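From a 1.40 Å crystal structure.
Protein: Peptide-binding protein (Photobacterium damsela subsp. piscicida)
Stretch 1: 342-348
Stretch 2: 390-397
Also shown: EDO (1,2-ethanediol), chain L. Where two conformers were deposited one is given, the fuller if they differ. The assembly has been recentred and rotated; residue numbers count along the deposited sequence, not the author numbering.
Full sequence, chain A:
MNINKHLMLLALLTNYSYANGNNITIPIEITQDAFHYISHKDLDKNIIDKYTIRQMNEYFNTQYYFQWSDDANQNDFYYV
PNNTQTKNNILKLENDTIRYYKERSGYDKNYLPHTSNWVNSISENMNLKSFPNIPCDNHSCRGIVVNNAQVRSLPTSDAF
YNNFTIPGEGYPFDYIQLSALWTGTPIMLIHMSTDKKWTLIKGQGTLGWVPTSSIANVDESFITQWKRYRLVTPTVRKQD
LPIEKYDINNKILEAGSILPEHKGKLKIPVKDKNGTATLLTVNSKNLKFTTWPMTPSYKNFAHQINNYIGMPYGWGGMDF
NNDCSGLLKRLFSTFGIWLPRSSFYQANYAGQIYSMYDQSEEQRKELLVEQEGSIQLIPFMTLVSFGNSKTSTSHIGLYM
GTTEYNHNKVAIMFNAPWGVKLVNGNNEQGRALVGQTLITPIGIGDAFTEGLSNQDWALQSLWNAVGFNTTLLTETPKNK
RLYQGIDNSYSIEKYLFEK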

# COMPACT_ATOMS: atom_id res chain seq x y z
N SER A 342 4.37 4.60 1.13
CA SER A 342 4.60 5.09 -0.22
C SER A 342 5.97 4.71 -0.76
O SER A 342 6.90 4.37 -0.02
CB SER A 342 4.37 6.60 -0.29
OG SER A 342 3.03 6.91 0.12
N SER A 343 6.08 4.79 -2.09
CA SER A 343 7.31 4.33 -2.77
C SER A 343 8.56 5.06 -2.30
O SER A 343 9.62 4.43 -2.15
CB SER A 343 7.18 4.40 -4.30
OG SER A 343 7.00 5.74 -4.74
N PHE A 344 8.48 6.38 -2.11
CA PHE A 344 9.68 7.12 -1.69
C PHE A 344 10.14 6.65 -0.32
O PHE A 344 11.35 6.46 -0.08
CB PHE A 344 9.39 8.62 -1.63
CG PHE A 344 10.53 9.41 -1.07
CD1 PHE A 344 11.56 9.86 -1.89
CD2 PHE A 344 10.58 9.69 0.29
CE1 PHE A 344 12.64 10.59 -1.37
CE2 PHE A 344 11.66 10.42 0.82
CZ PHE A 344 12.69 10.86 -0.02
N TYR A 345 9.20 6.45 0.61
CA TYR A 345 9.59 6.04 1.94
C TYR A 345 10.04 4.58 1.98
O TYR A 345 10.93 4.22 2.75
CB TYR A 345 8.48 6.35 2.95
CG TYR A 345 8.32 7.84 3.15
CD1 TYR A 345 9.15 8.52 4.03
CD2 TYR A 345 7.37 8.56 2.43
CE1 TYR A 345 9.02 9.89 4.20
CE2 TYR A 345 7.23 9.93 2.59
CZ TYR A 345 8.06 10.59 3.47
OH TYR A 345 7.95 11.94 3.64
N GLN A 346 9.44 3.73 1.13
CA GLN A 346 9.94 2.35 1.02
C GLN A 346 11.37 2.35 0.52
O GLN A 346 12.26 1.72 1.12
CB GLN A 346 9.03 1.52 0.10
CG GLN A 346 7.63 1.31 0.70
CD GLN A 346 6.72 0.51 -0.20
OE1 GLN A 346 7.00 0.33 -1.38
NE2 GLN A 346 5.60 0.08 0.35
N ALA A 347 11.61 3.08 -0.58
CA ALA A 347 12.93 3.07 -1.21
C ALA A 347 14.00 3.59 -0.27
O ALA A 347 15.12 3.08 -0.26
CB ALA A 347 12.92 3.91 -2.48
N ASN A 348 13.67 4.61 0.54
CA ASN A 348 14.66 5.26 1.37
C ASN A 348 14.74 4.73 2.80
O ASN A 348 15.79 4.87 3.44
CB ASN A 348 14.41 6.77 1.35
CG ASN A 348 14.88 7.39 0.06
OD1 ASN A 348 16.05 7.76 -0.06
ND2 ASN A 348 13.98 7.51 -0.91
C1 EDO L . 8.38 5.57 -13.72
O1 EDO L . 7.20 6.30 -13.39
C2 EDO L . 9.22 6.38 -14.70
O2 EDO L . 9.59 7.63 -14.11
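Stretch 2 390-397: KTSTSHIG

The most unusual feature of this contact is a polar atom buried by it with no partner in the model: Gln346 OE1, which lies 3.5 Å from Ile396 CD1. A single direct hydrogen bond, between two hydroxyls, joins the stretches. Ser343 OG and Thr393 OG1 lie 2.8 Å apart, and either could be the donor. The same Thr393 OG1 also comes within 3.0 Å of Phe344 N, yet the angle is too poor for a hydrogen bond, a reminder that proximity alone does not make one.

The general principle is that residues whose CA-to-CB bonds point toward a helix carry most of the packing, as Thr393 and Ile396 do here, while their neighbours Ser392, Ser394 and His395 point away. Residues 390-394 approach as an irregular segment and become a strand at His395, which continues past Gly397. The helix begins at Ser343, and its axis passes the strand axis at 8.8 Å, with the two N-to-C directions 50° apart. Thr393 sits nearest Phe344, their CA atoms 5.5 Å apart, and Ile396 nearest Ser343, at 6.0 Å between CA atoms.

Extended backbone at His395 and Ile396 makes successive side chains alternate: the CA-to-CB bond of His395 points away from the helix and that of Ile396 toward it. Ile396, with chi1 and chi2 both t, packs against the helix. Both of its branches touch this part of the helix, with closest approaches of 3.7 Å from CG2 to Ser343 CB and 4.2 Å from CD1 to Ala347 N.

Nearer the start of stretch 2, Thr391 O meets the edge of the Phe344 ring, 3.4 Å from CE1. Water 1 bridges the same carbonyl to the helix, donating to Thr391 O at 2.6 Å and accepting from Asn348 ND2 at 3.0 Å. Solvent thus extends a contact whose direct polar link is one hydroxyl pair.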

# COMPACT_ATOMS: atom_id res chain seq x y z
N LYS A 390 16.62 12.40 -9.67
CA LYS A 390 17.52 11.57 -8.88
C LYS A 390 16.86 11.02 -7.62
O LYS A 390 17.02 9.84 -7.29
CB LYS A 390 18.78 12.38 -8.51
CG LYS A 390 19.80 11.56 -7.69
CD LYS A 390 21.12 12.32 -7.44
CE LYS A 390 20.90 13.56 -6.61
NZ LYS A 390 22.21 14.24 -6.29
N THR A 391 16.08 11.85 -6.92
CA THR A 391 15.56 11.46 -5.61
C THR A 391 14.07 11.12 -5.60
O THR A 391 13.60 10.55 -4.61
CB THR A 391 15.84 12.55 -4.57
OG1 THR A 391 15.19 13.76 -4.97
CG2 THR A 391 17.34 12.79 -4.45
N SER A 392 13.32 11.44 -6.64
CA SER A 392 11.89 11.14 -6.55
C SER A 392 11.57 9.75 -7.07
O SER A 392 12.33 9.14 -7.83
CB SER A 392 11.06 12.19 -7.29
OG SER A 392 11.29 12.09 -8.68
N THR A 393 10.45 9.22 -6.62
CA THR A 393 10.00 7.94 -7.11
C THR A 393 8.55 8.03 -7.55
O THR A 393 7.72 8.67 -6.91
CB THR A 393 10.15 6.82 -6.03
OG1 THR A 393 9.44 7.20 -4.85
CG2 THR A 393 11.64 6.56 -5.70
N SER A 394 8.26 7.37 -8.67
CA SER A 394 6.90 7.26 -9.16
C SER A 394 6.49 5.83 -9.49
O SER A 394 5.37 5.61 -9.93
CB SER A 394 6.70 8.16 -10.38
OG SER A 394 7.70 7.90 -11.32
N HIS A 395 7.36 4.86 -9.25
CA HIS A 395 6.99 3.46 -9.38
C HIS A 395 7.92 2.63 -8.51
O HIS A 395 9.06 3.04 -8.24
CB HIS A 395 7.05 2.95 -10.83
CG HIS A 395 6.45 1.58 -10.98
ND1 HIS A 395 5.18 1.28 -10.53
CD2 HIS A 395 6.98 0.43 -11.47
CE1 HIS A 395 4.93 0.00 -10.77
NE2 HIS A 395 6.00 -0.54 -11.33
N ILE A 396 7.43 1.47 -8.05
CA ILE A 396 8.28 0.57 -7.28
C ILE A 396 7.78 -0.85 -7.52
O ILE A 396 6.58 -1.07 -7.77
CB ILE A 396 8.29 0.99 -5.77
CG1 ILE A 396 9.37 0.25 -4.99
CG2 ILE A 396 6.89 0.80 -5.13
CD1 ILE A 396 9.64 0.95 -3.62
N GLY A 397 8.70 -1.81 -7.45
CA GLY A 397 8.32 -3.22 -7.52
C GLY A 397 9.29 -4.08 -6.74
O GLY A 397 10.32 -3.60 -6.23
O HOH W 1 14.92 8.60 -3.52